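PDB 4XRI: putative uncharacterized protein from Chaetomium thermophilum, which probably serves as a nuclear import receptor of the importin-beta family, carrying protein cargo into the nucleus and binding a small GTPase. Local coordinates for residues A87-Q92 and T99-L104; Q241-Q246 and E285-L290; D769-I774 and N785-Y790. The protein carries 2 engineered substitutions. All blocks are in the same frame, centred on the assembly; numbering follows the deposited sequence.

Contact 1. Residues A87-Q92 and T99-L104; sequences AKWLNQ and TRVKQL
W89 and V101 make the main apolar contact between segments 87-92 and 99-104. The two side chains come from opposite directions. The six-membered ring of W89 meets V101 at its edge, not over a face. W89 CH2 lies 3.9 Å from V101 CG1. W89 CZ3 lies 4.0 Å from the same methyl, so CG1 sits beside the CH2-CZ3 edge. V101 CB is in the ring plane, 4.0 Å from W89 CH2. The indole spans most of the gap, since the CA atoms of W89 and V101 are 10.8 Å apart. Its CG is anti to the backbone N (chi1 173°), and this brings the benzo end of the ring to the second helix.

K102 adds an aliphatic contact. Its CD approaches W89 CZ2 at 4.2 Å, again at the ring edge. Its methylene chain therefore flanks the indole, while its NZ runs on to E131.

No hydrogen bond or salt bridge links the two segments directly. The polar tie goes through E131, which lies outside both. E131 OE1 pairs with K102 NZ in a salt bridge, and E131 OE2 accepts from W89 NE1. One carboxylate thus holds both the lysine end and the indole N-H, which helps to hold the ring's rotation. K102 also makes a cation-pi contact with W137.

The contact joins helices 79-91 and 95-108 close to the turn between them, within the importin-beta N-terminal domain. Helix 114-131 packs against it, with I127 touching both W89 and V101. Helix 42-54 adds L46 against W89.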
ATOM      1  N   ALA A  87     -23.427   3.132  22.330  1.00 51.56           N
ATOM      2  CA  ALA A  87     -24.776   2.764  22.745  1.00 52.34           C
ATOM      3  C   ALA A  87     -24.806   2.485  24.243  1.00 53.51           C
ATOM      4  O   ALA A  87     -25.817   2.721  24.911  1.00 54.96           O
ATOM      5  CB  ALA A  87     -25.261   1.554  21.972  1.00 44.46           C
ATOM      6  N   LYS A  88     -23.689   1.983  24.765  1.00 55.60           N
ATOM      7  CA  LYS A  88     -23.566   1.706  26.192  1.00 61.89           C
ATOM      8  C   LYS A  88     -23.618   2.996  27.005  1.00 51.68           C
ATOM      9  O   LYS A  88     -24.200   3.028  28.091  1.00 44.09           O
ATOM     10  CB  LYS A  88     -22.271   0.946  26.493  1.00 68.47           C
ATOM     11  CG  LYS A  88     -22.192  -0.437  25.859  1.00 74.37           C
ATOM     12  CD  LYS A  88     -20.974  -1.208  26.351  1.00 74.62           C
ATOM     13  CE  LYS A  88     -21.076  -1.512  27.840  1.00 73.58           C
ATOM     14  NZ  LYS A  88     -19.884  -2.253  28.343  1.00 70.93           N
ATOM     15  N   TRP A  89     -23.018   4.061  26.481  1.00 52.17           N
ATOM     16  CA  TRP A  89     -23.064   5.351  27.160  1.00 55.64           C
ATOM     17  C   TRP A  89     -24.476   5.918  27.133  1.00 59.10           C
ATOM     18  O   TRP A  89     -24.969   6.444  28.131  1.00 54.30           O
ATOM     19  CB  TRP A  89     -22.096   6.353  26.527  1.00 49.79           C
ATOM     20  CG  TRP A  89     -22.244   7.740  27.092  1.00 54.26           C
ATOM     21  CD1 TRP A  89     -23.024   8.748  26.603  1.00 52.34           C
ATOM     22  CD2 TRP A  89     -21.599   8.264  28.259  1.00 48.51           C
ATOM     23  NE1 TRP A  89     -22.902   9.868  27.388  1.00 46.94           N
ATOM     24  CE2 TRP A  89     -22.029   9.598  28.411  1.00 44.83           C
ATOM     25  CE3 TRP A  89     -20.694   7.737  29.186  1.00 46.78           C
ATOM     26  CZ2 TRP A  89     -21.593  10.411  29.455  1.00 40.07           C
ATOM     27  CZ3 TRP A  89     -20.257   8.546  30.220  1.00 44.71           C
ATOM     28  CH2 TRP A  89     -20.707   9.868  30.347  1.00 40.74           C
ATOM     29  N   LEU A  90     -25.120   5.802  25.978  1.00 52.57           N
ATOM     30  CA  LEU A  90     -26.453   6.354  25.783  1.00 57.26           C
ATOM     31  C   LEU A  90     -27.536   5.610  26.562  1.00 60.66           C
ATOM     32  O   LEU A  90     -28.378   6.236  27.208  1.00 55.23           O
ATOM     33  CB  LEU A  90     -26.807   6.358  24.292  1.00 57.95           C
ATOM     34  CG  LEU A  90     -26.192   7.466  23.433  1.00 55.56           C
ATOM     35  CD1 LEU A  90     -26.637   7.328  21.981  1.00 58.71           C
ATOM     36  CD2 LEU A  90     -26.564   8.834  23.983  1.00 47.03           C
ATOM     37  N   ASN A  91     -27.517   4.281  26.509  1.00 54.15           N
ATOM     38  CA  ASN A  91     -28.660   3.503  26.984  1.00 65.04           C
ATOM     39  C   ASN A  91     -28.409   2.570  28.167  1.00 64.12           C
ATOM     40  O   ASN A  91     -29.343   1.933  28.658  1.00 68.80           O
ATOM     41  CB  ASN A  91     -29.224   2.679  25.827  1.00 69.40           C
ATOM     42  CG  ASN A  91     -29.907   3.536  24.782  1.00 72.47           C
ATOM     43  OD1 ASN A  91     -30.643   4.467  25.111  1.00 70.40           O
ATOM     44  ND2 ASN A  91     -29.658   3.233  23.515  1.00 75.71           N
ATOM     45  N   GLN A  92     -27.169   2.478  28.630  1.00 62.40           N
ATOM     46  CA  GLN A  92     -26.872   1.590  29.749  1.00 64.12           C
ATOM     47  C   GLN A  92     -26.334   2.352  30.954  1.00 65.66           C
ATOM     48  O   GLN A  92     -25.762   1.768  31.875  1.00 69.73           O
ATOM     49  CB  GLN A  92     -25.893   0.502  29.315  1.00 64.93           C
ATOM     50  CG  GLN A  92     -26.492  -0.451  28.294  1.00 72.19           C
ATOM     51  CD  GLN A  92     -25.521  -1.515  27.834  1.00 78.60           C
ATOM     52  OE1 GLN A  92     -25.394  -1.778  26.637  1.00 78.42           O
ATOM     53  NE2 GLN A  92     -24.835  -2.142  28.783  1.00 82.76           N
ATOM     54  N   THR A  99     -24.028  12.694  34.283  1.00 51.07           N
ATOM     55  CA  THR A  99     -23.779  14.034  34.799  1.00 43.72           C
ATOM     56  C   THR A  99     -22.545  14.051  35.693  1.00 50.89           C
ATOM     57  O   THR A  99     -21.736  14.977  35.641  1.00 48.11           O
ATOM     58  CB  THR A  99     -24.991  14.566  35.592  1.00 46.24           C
ATOM     59  OG1 THR A  99     -26.146  14.581  34.743  1.00 47.48           O
ATOM     60  CG2 THR A  99     -24.724  15.976  36.101  1.00 42.63           C
ATOM     61  N   ARG A 100     -22.405  13.010  36.506  1.00 51.36           N
ATOM     62  CA  ARG A 100     -21.282  12.896  37.424  1.00 47.94           C
ATOM     63  C   ARG A 100     -19.965  12.710  36.677  1.00 44.72           C
ATOM     64  O   ARG A 100     -18.970  13.369  36.985  1.00 43.46           O
ATOM     65  CB  ARG A 100     -21.506  11.733  38.389  1.00 49.28           C
ATOM     66  CG  ARG A 100     -20.422  11.579  39.434  1.00 53.85           C
ATOM     67  CD  ARG A 100     -20.374  12.767  40.372  1.00 64.54           C
ATOM     68  NE  ARG A 100     -19.368  12.589  41.415  1.00 72.42           N
ATOM     69  CZ  ARG A 100     -18.950  13.556  42.223  1.00 73.02           C
ATOM     70  NH1 ARG A 100     -18.029  13.303  43.143  1.00 75.69           N
ATOM     71  NH2 ARG A 100     -19.446  14.780  42.108  1.00 70.32           N
ATOM     72  N   VAL A 101     -19.962  11.805  35.703  1.00 42.95           N
ATOM     73  CA  VAL A 101     -18.773  11.542  34.900  1.00 40.52           C
ATOM     74  C   VAL A 101     -18.358  12.789  34.128  1.00 45.10           C
ATOM     75  O   VAL A 101     -17.181  13.152  34.098  1.00 42.78           O
ATOM     76  CB  VAL A 101     -19.002  10.380  33.909  1.00 39.52           C
ATOM     77  CG1 VAL A 101     -17.844  10.275  32.924  1.00 38.34           C
ATOM     78  CG2 VAL A 101     -19.184   9.072  34.661  1.00 41.48           C
ATOM     79  N   LYS A 102     -19.340  13.444  33.516  1.00 43.57           N
ATOM     80  CA  LYS A 102     -19.102  14.663  32.747  1.00 42.12           C
ATOM     81  C   LYS A 102     -18.493  15.776  33.598  1.00 45.20           C
ATOM     82  O   LYS A 102     -17.537  16.433  33.183  1.00 39.15           O
ATOM     83  CB  LYS A 102     -20.405  15.148  32.107  1.00 37.47           C
ATOM     84  CG  LYS A 102     -20.810  14.347  30.873  1.00 37.69           C
ATOM     85  CD  LYS A 102     -22.304  14.442  30.591  1.00 47.54           C
ATOM     86  CE  LYS A 102     -22.718  15.843  30.178  1.00 45.93           C
ATOM     87  NZ  LYS A 102     -24.161  15.892  29.813  1.00 45.20           N
ATOM     88  N   GLN A 103     -19.046  15.979  34.789  1.00 43.58           N
ATOM     89  CA  GLN A 103     -18.595  17.062  35.659  1.00 42.73           C
ATOM     90  C   GLN A 103     -17.192  16.817  36.208  1.00 41.94           C
ATOM     91  O   GLN A 103     -16.360  17.726  36.231  1.00 40.28           O
ATOM     92  CB  GLN A 103     -19.575  17.261  36.816  1.00 52.52           C
ATOM     93  CG  GLN A 103     -19.219  18.424  37.734  1.00 64.21           C
ATOM     94  CD  GLN A 103     -19.190  19.758  37.011  1.00 78.15           C
ATOM     95  OE1 GLN A 103     -19.884  19.954  36.012  1.00 78.52           O
ATOM     96  NE2 GLN A 103     -18.378  20.683  37.512  1.00 85.49           N
ATOM     97  N   LEU A 104     -16.935  15.589  36.650  1.00 40.58           N
ATOM     98  CA  LEU A 104     -15.621  15.233  37.177  1.00 43.27           C
ATOM     99  C   LEU A 104     -14.547  15.301  36.094  1.00 45.45           C
ATOM    100  O   LEU A 104     -13.425  15.743  36.349  1.00 40.48           O
ATOM    101  CB  LEU A 104     -15.651  13.835  37.798  1.00 48.18           C
ATOM    102  CG  LEU A 104     -16.286  13.730  39.185  1.00 52.44           C
ATOM    103  CD1 LEU A 104     -16.228  12.297  39.692  1.00 55.08           C
ATOM    104  CD2 LEU A 104     -15.595  14.670  40.159  1.00 56.08           C
TER

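Contact 2. Residues Q241-Q246 and E285-L290; sequences QDSRIQ and EDVAKL. With SO4 (sulfate ion), chain D.
V287 overlaps the side-chain end of Q246. The closest approach is 4.1 Å, from V287 CG1 to Q246 OE1. The two side chains cross obliquely. Q246 has its CG beside the backbone N (chi1 -86°) and an extended chain beyond it, and this carries the amide to the valine methyl. Q246 NE2 donates to T238 O, at the end of helix 224-238.

S243 borders the same methyl. Its OG and its carbonyl O both lie 4.4 Å from V287 CG1. Within these segments CG1 thus lies near three oxygens, S243 OG, S243 O and Q246 OE1, at van der Waals distance. V287 has an unusual chi1 of -9°, with CG1 nearly eclipsing the backbone N. This may reflect strain or uncertainty in placing the side chain.

The start of helix 243-260 is capped. D242 is its N-cap, and D242 OD2 accepts from I245 N at 3.0 Å with its anti lone pair. One residue earlier, Q241 N makes a weak bond of 3.4 Å to O4 of a sulfate. This ion probably comes from the crystallisation liquor and is also held by R203 NH1.

The contact brings together the N-terminal ends of helices 243-260 and 285-310. Helix 265-280 lies between them in sequence, consistent with the stacked helices of a HEAT-repeat protein.

The two segments share no hydrogen bond of their own. D284 OD2 is hydrogen-bonded to S243 OG, and D284 OD1 accepts from V287 N. The chemistry is thus a small apolar touch, with the polar link between the helix starts supplied by D284.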
ATOM      1  N   GLN A 241      11.184  31.171  20.317  1.00 52.01           N
ATOM      2  CA  GLN A 241      12.436  30.755  20.937  1.00 59.13           C
ATOM      3  C   GLN A 241      12.334  29.326  21.464  1.00 57.20           C
ATOM      4  O   GLN A 241      13.306  28.571  21.441  1.00 62.95           O
ATOM      5  CB  GLN A 241      12.809  31.719  22.065  1.00 63.14           C
ATOM      6  CG  GLN A 241      14.297  31.832  22.336  1.00 67.01           C
ATOM      7  CD  GLN A 241      14.659  33.144  23.004  1.00 71.15           C
ATOM      8  OE1 GLN A 241      13.841  34.063  23.070  1.00 70.29           O
ATOM      9  NE2 GLN A 241      15.886  33.240  23.501  1.00 68.77           N
ATOM     10  N   ASP A 242      11.141  28.959  21.918  1.00 50.84           N
ATOM     11  CA  ASP A 242      10.894  27.632  22.467  1.00 46.48           C
ATOM     12  C   ASP A 242      10.813  26.577  21.365  1.00 49.30           C
ATOM     13  O   ASP A 242      10.057  26.723  20.405  1.00 56.68           O
ATOM     14  CB  ASP A 242       9.605  27.635  23.292  1.00 44.47           C
ATOM     15  CG  ASP A 242       9.327  26.297  23.943  1.00 52.58           C
ATOM     16  OD1 ASP A 242       9.789  26.080  25.082  1.00 64.35           O
ATOM     17  OD2 ASP A 242       8.643  25.463  23.315  1.00 58.43           O
ATOM     18  N   SER A 243      11.594  25.512  21.520  1.00 51.03           N
ATOM     19  CA  SER A 243      11.674  24.446  20.526  1.00 52.17           C
ATOM     20  C   SER A 243      10.344  23.735  20.298  1.00 54.10           C
ATOM     21  O   SER A 243       9.978  23.442  19.158  1.00 55.30           O
ATOM     22  CB  SER A 243      12.732  23.422  20.941  1.00 53.00           C
ATOM     23  OG  SER A 243      12.520  22.180  20.294  1.00 61.54           O
ATOM     24  N   ARG A 244       9.633  23.448  21.384  1.00 49.22           N
ATOM     25  CA  ARG A 244       8.349  22.759  21.302  1.00 52.71           C
ATOM     26  C   ARG A 244       7.337  23.555  20.485  1.00 38.30           C
ATOM     27  O   ARG A 244       6.610  22.992  19.669  1.00 41.75           O
ATOM     28  CB  ARG A 244       7.798  22.486  22.705  1.00 57.81           C
ATOM     29  CG  ARG A 244       8.472  21.322  23.409  1.00 66.89           C
ATOM     30  CD  ARG A 244       8.003  20.000  22.830  1.00 79.89           C
ATOM     31  NE  ARG A 244       9.020  18.961  22.943  1.00 90.34           N
ATOM     32  CZ  ARG A 244       8.834  17.693  22.591  1.00 91.97           C
ATOM     33  NH1 ARG A 244       9.820  16.816  22.724  1.00 92.28           N
ATOM     34  NH2 ARG A 244       7.661  17.302  22.111  1.00 92.75           N
ATOM     35  N   ILE A 245       7.298  24.866  20.709  1.00 44.10           N
ATOM     36  CA  ILE A 245       6.378  25.742  19.991  1.00 46.56           C
ATOM     37  C   ILE A 245       6.685  25.735  18.496  1.00 46.75           C
ATOM     38  O   ILE A 245       5.775  25.662  17.666  1.00 43.70           O
ATOM     39  CB  ILE A 245       6.444  27.184  20.523  1.00 42.87           C
ATOM     40  CG1 ILE A 245       6.119  27.214  22.018  1.00 42.59           C
ATOM     41  CG2 ILE A 245       5.493  28.086  19.751  1.00 40.09           C
ATOM     42  CD1 ILE A 245       6.053  28.610  22.597  1.00 40.44           C
ATOM     43  N   GLN A 246       7.973  25.808  18.168  1.00 39.45           N
ATOM     44  CA  GLN A 246       8.434  25.699  16.788  1.00 39.08           C
ATOM     45  C   GLN A 246       7.926  24.421  16.136  1.00 34.43           C
ATOM     46  O   GLN A 246       7.382  24.448  15.031  1.00 37.54           O
ATOM     47  CB  GLN A 246       9.965  25.730  16.720  1.00 41.86           C
ATOM     48  CG  GLN A 246      10.574  27.117  16.675  1.00 48.58           C
ATOM     49  CD  GLN A 246      11.985  27.104  16.113  1.00 55.67           C
ATOM     50  OE1 GLN A 246      12.879  26.463  16.663  1.00 49.80           O
ATOM     51  NE2 GLN A 246      12.186  27.803  15.004  1.00 66.22           N
ATOM     52  N   GLU A 285      17.012  18.916  15.916  1.00 47.63           N
ATOM     53  CA  GLU A 285      16.769  17.937  14.861  1.00 50.64           C
ATOM     54  C   GLU A 285      15.282  17.746  14.570  1.00 52.92           C
ATOM     55  O   GLU A 285      14.898  17.463  13.434  1.00 54.67           O
ATOM     56  CB  GLU A 285      17.403  16.590  15.222  1.00 55.18           C
ATOM     57  CG  GLU A 285      17.218  15.521  14.153  1.00 61.61           C
ATOM     58  CD  GLU A 285      18.216  14.387  14.269  1.00 63.42           C
ATOM     59  OE1 GLU A 285      19.107  14.465  15.140  1.00 68.55           O
ATOM     60  OE2 GLU A 285      18.112  13.422  13.483  1.00 56.55           O
ATOM     61  N   ASP A 286      14.445  17.925  15.585  1.00 54.81           N
ATOM     62  CA  ASP A 286      13.014  17.685  15.427  1.00 56.28           C
ATOM     63  C   ASP A 286      12.318  18.739  14.562  1.00 42.18           C
ATOM     64  O   ASP A 286      11.446  18.400  13.764  1.00 40.60           O
ATOM     65  CB  ASP A 286      12.332  17.602  16.795  1.00 66.57           C
ATOM     66  CG  ASP A 286      12.710  16.348  17.558  1.00 68.49           C
ATOM     67  OD1 ASP A 286      12.354  15.246  17.096  1.00 74.20           O
ATOM     68  OD2 ASP A 286      13.359  16.461  18.620  1.00 69.16           O
ATOM     69  N   VAL A 287      12.689  20.009  14.705  1.00 49.66           N
ATOM     70  CA  VAL A 287      12.079  21.041  13.868  1.00 52.54           C
ATOM     71  C   VAL A 287      12.718  21.002  12.485  1.00 46.06           C
ATOM     72  O   VAL A 287      12.083  21.348  11.487  1.00 43.12           O
ATOM     73  CB  VAL A 287      12.209  22.460  14.478  1.00 47.86           C
ATOM     74  CG1 VAL A 287      12.743  22.396  15.889  1.00 47.63           C
ATOM     75  CG2 VAL A 287      13.068  23.373  13.609  1.00 40.99           C
ATOM     76  N   ALA A 288      13.974  20.564  12.433  1.00 43.80           N
ATOM     77  CA  ALA A 288      14.665  20.386  11.164  1.00 42.28           C
ATOM     78  C   ALA A 288      13.951  19.318  10.345  1.00 39.77           C
ATOM     79  O   ALA A 288      13.737  19.482   9.144  1.00 40.68           O
ATOM     80  CB  ALA A 288      16.123  20.008  11.385  1.00 39.09           C
ATOM     81  N   LYS A 289      13.579  18.228  11.012  1.00 44.31           N
ATOM     82  CA  LYS A 289      12.813  17.150  10.387  1.00 44.30           C
ATOM     83  C   LYS A 289      11.494  17.647   9.815  1.00 40.33           C
ATOM     84  O   LYS A 289      11.108  17.285   8.704  1.00 40.78           O
ATOM     85  CB  LYS A 289      12.527  16.034  11.393  1.00 57.67           C
ATOM     86  CG  LYS A 289      13.692  15.114  11.701  1.00 65.46           C
ATOM     87  CD  LYS A 289      13.228  13.997  12.621  1.00 74.46           C
ATOM     88  CE  LYS A 289      14.382  13.170  13.139  1.00 78.62           C
ATOM     89  NZ  LYS A 289      13.893  12.090  14.039  1.00 76.76           N
ATOM     90  N   LEU A 290      10.801  18.466  10.598  1.00 44.45           N
ATOM     91  CA  LEU A 290       9.488  18.977  10.223  1.00 43.66           C
ATOM     92  C   LEU A 290       9.566  19.943   9.045  1.00 41.09           C
ATOM     93  O   LEU A 290       8.673  19.982   8.193  1.00 42.79           O
ATOM     94  CB  LEU A 290       8.835  19.664  11.418  1.00 46.67           C
ATOM     95  CG  LEU A 290       8.338  18.707  12.500  1.00 47.85           C
ATOM     96  CD1 LEU A 290       7.989  19.453  13.775  1.00 44.12           C
ATOM     97  CD2 LEU A 290       7.133  17.941  11.988  1.00 48.23           C
TER
HETATM   98  S   SO4 D 903       8.616  34.500  21.102  0.94 64.71           S
HETATM   99  O1  SO4 D 903       8.306  33.561  22.173  0.94 65.31           O
HETATM  100  O2  SO4 D 903       7.715  34.270  19.976  0.94 72.47           O
HETATM  101  O3  SO4 D 903       8.451  35.868  21.586  0.94 66.05           O
HETATM  102  O4  SO4 D 903       9.997  34.302  20.677  0.94 66.72           O

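Contact 3. Residues D769-I774 and N785-Y790; sequences DAWGGI and NVLQPY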
ATOM      1  N   ASP A 769     -16.155 -12.459 -17.924  1.00 35.05           N
ATOM      2  CA  ASP A 769     -15.346 -13.621 -18.274  1.00 35.45           C
ATOM      3  C   ASP A 769     -16.198 -14.884 -18.226  1.00 33.18           C
ATOM      4  O   ASP A 769     -16.101 -15.741 -19.104  1.00 37.03           O
ATOM      5  CB  ASP A 769     -14.145 -13.759 -17.334  1.00 40.06           C
ATOM      6  CG  ASP A 769     -13.127 -12.650 -17.519  1.00 44.98           C
ATOM      7  OD1 ASP A 769     -13.166 -11.966 -18.563  1.00 45.52           O
ATOM      8  OD2 ASP A 769     -12.280 -12.470 -16.621  1.00 51.76           O
ATOM      9  N   ALA A 770     -17.028 -14.986 -17.192  1.00 34.01           N
ATOM     10  CA  ALA A 770     -17.915 -16.129 -17.015  1.00 36.59           C
ATOM     11  C   ALA A 770     -18.862 -16.267 -18.199  1.00 35.11           C
ATOM     12  O   ALA A 770     -18.931 -17.327 -18.821  1.00 32.19           O
ATOM     13  CB  ALA A 770     -18.699 -16.001 -15.717  1.00 25.53           C
ATOM     14  N   TRP A 771     -19.576 -15.189 -18.516  1.00 33.17           N
ATOM     15  CA  TRP A 771     -20.507 -15.201 -19.643  1.00 33.58           C
ATOM     16  C   TRP A 771     -19.794 -15.538 -20.948  1.00 38.62           C
ATOM     17  O   TRP A 771     -20.303 -16.305 -21.764  1.00 38.36           O
ATOM     18  CB  TRP A 771     -21.227 -13.855 -19.777  1.00 35.51           C
ATOM     19  CG  TRP A 771     -22.383 -13.667 -18.825  1.00 37.12           C
ATOM     20  CD1 TRP A 771     -22.584 -12.612 -17.979  1.00 35.66           C
ATOM     21  CD2 TRP A 771     -23.490 -14.557 -18.625  1.00 35.67           C
ATOM     22  NE1 TRP A 771     -23.748 -12.789 -17.269  1.00 38.08           N
ATOM     23  CE2 TRP A 771     -24.322 -13.975 -17.645  1.00 37.33           C
ATOM     24  CE3 TRP A 771     -23.859 -15.791 -19.175  1.00 35.37           C
ATOM     25  CZ2 TRP A 771     -25.497 -14.580 -17.207  1.00 33.76           C
ATOM     26  CZ3 TRP A 771     -25.026 -16.389 -18.740  1.00 38.80           C
ATOM     27  CH2 TRP A 771     -25.831 -15.784 -17.764  1.00 36.39           C
ATOM     28  N   GLY A 772     -18.600 -14.981 -21.121  1.00 36.43           N
ATOM     29  CA  GLY A 772     -17.798 -15.233 -22.304  1.00 34.19           C
ATOM     30  C   GLY A 772     -17.485 -16.703 -22.518  1.00 33.96           C
ATOM     31  O   GLY A 772     -17.635 -17.221 -23.621  1.00 38.62           O
ATOM     32  N   GLY A 773     -17.056 -17.381 -21.460  1.00 34.40           N
ATOM     33  CA  GLY A 773     -16.770 -18.802 -21.532  1.00 34.14           C
ATOM     34  C   GLY A 773     -18.030 -19.621 -21.737  1.00 37.08           C
ATOM     35  O   GLY A 773     -18.026 -20.615 -22.464  1.00 34.99           O
ATOM     36  N   ILE A 774     -19.115 -19.197 -21.096  1.00 38.82           N
ATOM     37  CA  ILE A 774     -20.392 -19.890 -21.193  1.00 37.68           C
ATOM     38  C   ILE A 774     -20.982 -19.800 -22.601  1.00 41.97           C
ATOM     39  O   ILE A 774     -21.427 -20.806 -23.162  1.00 40.09           O
ATOM     40  CB  ILE A 774     -21.404 -19.329 -20.175  1.00 30.45           C
ATOM     41  CG1 ILE A 774     -20.998 -19.725 -18.753  1.00 30.42           C
ATOM     42  CG2 ILE A 774     -22.800 -19.833 -20.482  1.00 31.65           C
ATOM     43  CD1 ILE A 774     -21.807 -19.036 -17.668  1.00 32.27           C
ATOM     44  N   ASN A 785     -29.960 -22.384 -27.794  1.00 45.81           N
ATOM     45  CA  ASN A 785     -31.354 -22.337 -27.382  1.00 54.22           C
ATOM     46  C   ASN A 785     -31.495 -22.268 -25.865  1.00 52.85           C
ATOM     47  O   ASN A 785     -32.308 -21.511 -25.340  1.00 53.02           O
ATOM     48  CB  ASN A 785     -32.109 -23.549 -27.931  1.00 58.97           C
ATOM     49  CG  ASN A 785     -31.399 -24.858 -27.647  1.00 76.43           C
ATOM     50  OD1 ASN A 785     -30.724 -25.004 -26.629  1.00 81.90           O
ATOM     51  ND2 ASN A 785     -31.544 -25.817 -28.554  1.00 84.31           N
ATOM     52  N   VAL A 786     -30.694 -23.058 -25.159  1.00 53.04           N
ATOM     53  CA  VAL A 786     -30.790 -23.102 -23.707  1.00 54.48           C
ATOM     54  C   VAL A 786     -30.129 -21.873 -23.071  1.00 57.12           C
ATOM     55  O   VAL A 786     -30.400 -21.522 -21.921  1.00 58.71           O
ATOM     56  CB  VAL A 786     -30.167 -24.399 -23.140  1.00 57.33           C
ATOM     57  CG1 VAL A 786     -28.675 -24.436 -23.357  1.00 51.75           C
ATOM     58  CG2 VAL A 786     -30.445 -24.503 -21.694  1.00 64.70           C
ATOM     59  N   LEU A 787     -29.280 -21.200 -23.836  1.00 52.44           N
ATOM     60  CA  LEU A 787     -28.621 -19.991 -23.352  1.00 51.50           C
ATOM     61  C   LEU A 787     -29.507 -18.761 -23.544  1.00 48.82           C
ATOM     62  O   LEU A 787     -29.455 -17.818 -22.751  1.00 42.06           O
ATOM     63  CB  LEU A 787     -27.283 -19.790 -24.063  1.00 49.78           C
ATOM     64  CG  LEU A 787     -26.565 -18.464 -23.807  1.00 55.02           C
ATOM     65  CD1 LEU A 787     -26.125 -18.349 -22.352  1.00 57.76           C
ATOM     66  CD2 LEU A 787     -25.385 -18.301 -24.749  1.00 58.29           C
ATOM     67  N   GLN A 788     -30.337 -18.799 -24.585  1.00 48.73           N
ATOM     68  CA  GLN A 788     -31.199 -17.678 -24.987  1.00 53.35           C
ATOM     69  C   GLN A 788     -31.931 -16.918 -23.861  1.00 48.91           C
ATOM     70  O   GLN A 788     -31.984 -15.688 -23.894  1.00 53.14           O
ATOM     71  CB  GLN A 788     -32.233 -18.181 -26.001  1.00 65.96           C
ATOM     72  CG  GLN A 788     -33.560 -17.431 -26.002  1.00 75.86           C
ATOM     73  CD  GLN A 788     -33.470 -16.066 -26.655  1.00 88.64           C
ATOM     74  OE1 GLN A 788     -32.800 -15.894 -27.674  1.00 95.41           O
ATOM     75  NE2 GLN A 788     -34.150 -15.085 -26.068  1.00 89.79           N
ATOM     76  N   PRO A 789     -32.502 -17.631 -22.865  1.00 48.72           N
ATOM     77  CA  PRO A 789     -33.215 -16.878 -21.821  1.00 50.02           C
ATOM     78  C   PRO A 789     -32.357 -15.923 -20.982  1.00 51.04           C
ATOM     79  O   PRO A 789     -32.914 -15.077 -20.284  1.00 54.42           O
ATOM     80  CB  PRO A 789     -33.788 -17.988 -20.927  1.00 55.26           C
ATOM     81  CG  PRO A 789     -33.939 -19.146 -21.828  1.00 56.77           C
ATOM     82  CD  PRO A 789     -32.760 -19.078 -22.742  1.00 50.50           C
ATOM     83  N   TYR A 790     -31.037 -16.052 -21.046  1.00 46.66           N
ATOM     84  CA  TYR A 790     -30.159 -15.259 -20.190  1.00 44.52           C
ATOM     85  C   TYR A 790     -29.515 -14.092 -20.927  1.00 45.80           C
ATOM     86  O   TYR A 790     -28.846 -13.258 -20.318  1.00 44.18           O
ATOM     87  CB  TYR A 790     -29.072 -16.147 -19.588  1.00 46.48           C
ATOM     88  CG  TYR A 790     -29.623 -17.302 -18.787  1.00 47.00           C
ATOM     89  CD1 TYR A 790     -30.280 -17.081 -17.585  1.00 46.16           C
ATOM     90  CD2 TYR A 790     -29.493 -18.611 -19.234  1.00 40.41           C
ATOM     91  CE1 TYR A 790     -30.792 -18.128 -16.847  1.00 50.28           C
ATOM     92  CE2 TYR A 790     -30.000 -19.668 -18.499  1.00 44.74           C
ATOM     93  CZ  TYR A 790     -30.648 -19.419 -17.307  1.00 47.56           C
ATOM     94  OH  TYR A 790     -31.154 -20.466 -16.573  1.00 52.81           O
TER
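Y790 N donates to L787 O at 2.9 Å. The bond spans three residues near the weakly bonded helix about 785-787, and both of its residues touch helix 754-780. Y790 uses its CB here. That carbon lies 3.7 Å from W771 CH2 and 4.1 Å from W771 CZ3. The W771 and Y790 side chains cross at about a right angle, and the phenol end of Y790 leads away from the helix. A glycerol, probably from the crystallisation liquor, lies about 5 Å from the tyrosine side chain.

L787 CD1 meets both I774 and W771. It is 4.1 Å from I774 CG2 and 4.3 Å from W771 CZ3. The CG of L787 is anti to the backbone N (chi1 172°), which sends the branch across to helix 754-780. Helix 754-780 is one of the long helices of the importin-beta superhelix. Here its later part packs on L787 and Y790, just ahead of helix 791-802.

No hydrogen bond crosses between the segments, and the contact is apolar throughout. L740 of helix 730-743 touches both W771 and I774, while A737 of the same helix touches Y790. L787 also meets I775 and Y826.

Contacts 1 and 3 are buried, while contact 2 is only partly buried. Each joins a different pair of chain elements, and none touches another. Contacts 1 and 3 both tie elements that follow closely in sequence, and in each a tryptophan reaches across. They differ in polar character: contact 1 has a carboxylate bridge nearby, whereas contact 3 is wholly apolar. Contact 2 joins helices further apart in sequence and relies on a valine against polar groups. The centres of contacts 1 and 2 are about 39 Å apart. Contact 3 lies about 59 Å from contact 1 and about 66 Å from contact 2, centre to centre, much further along the superhelix.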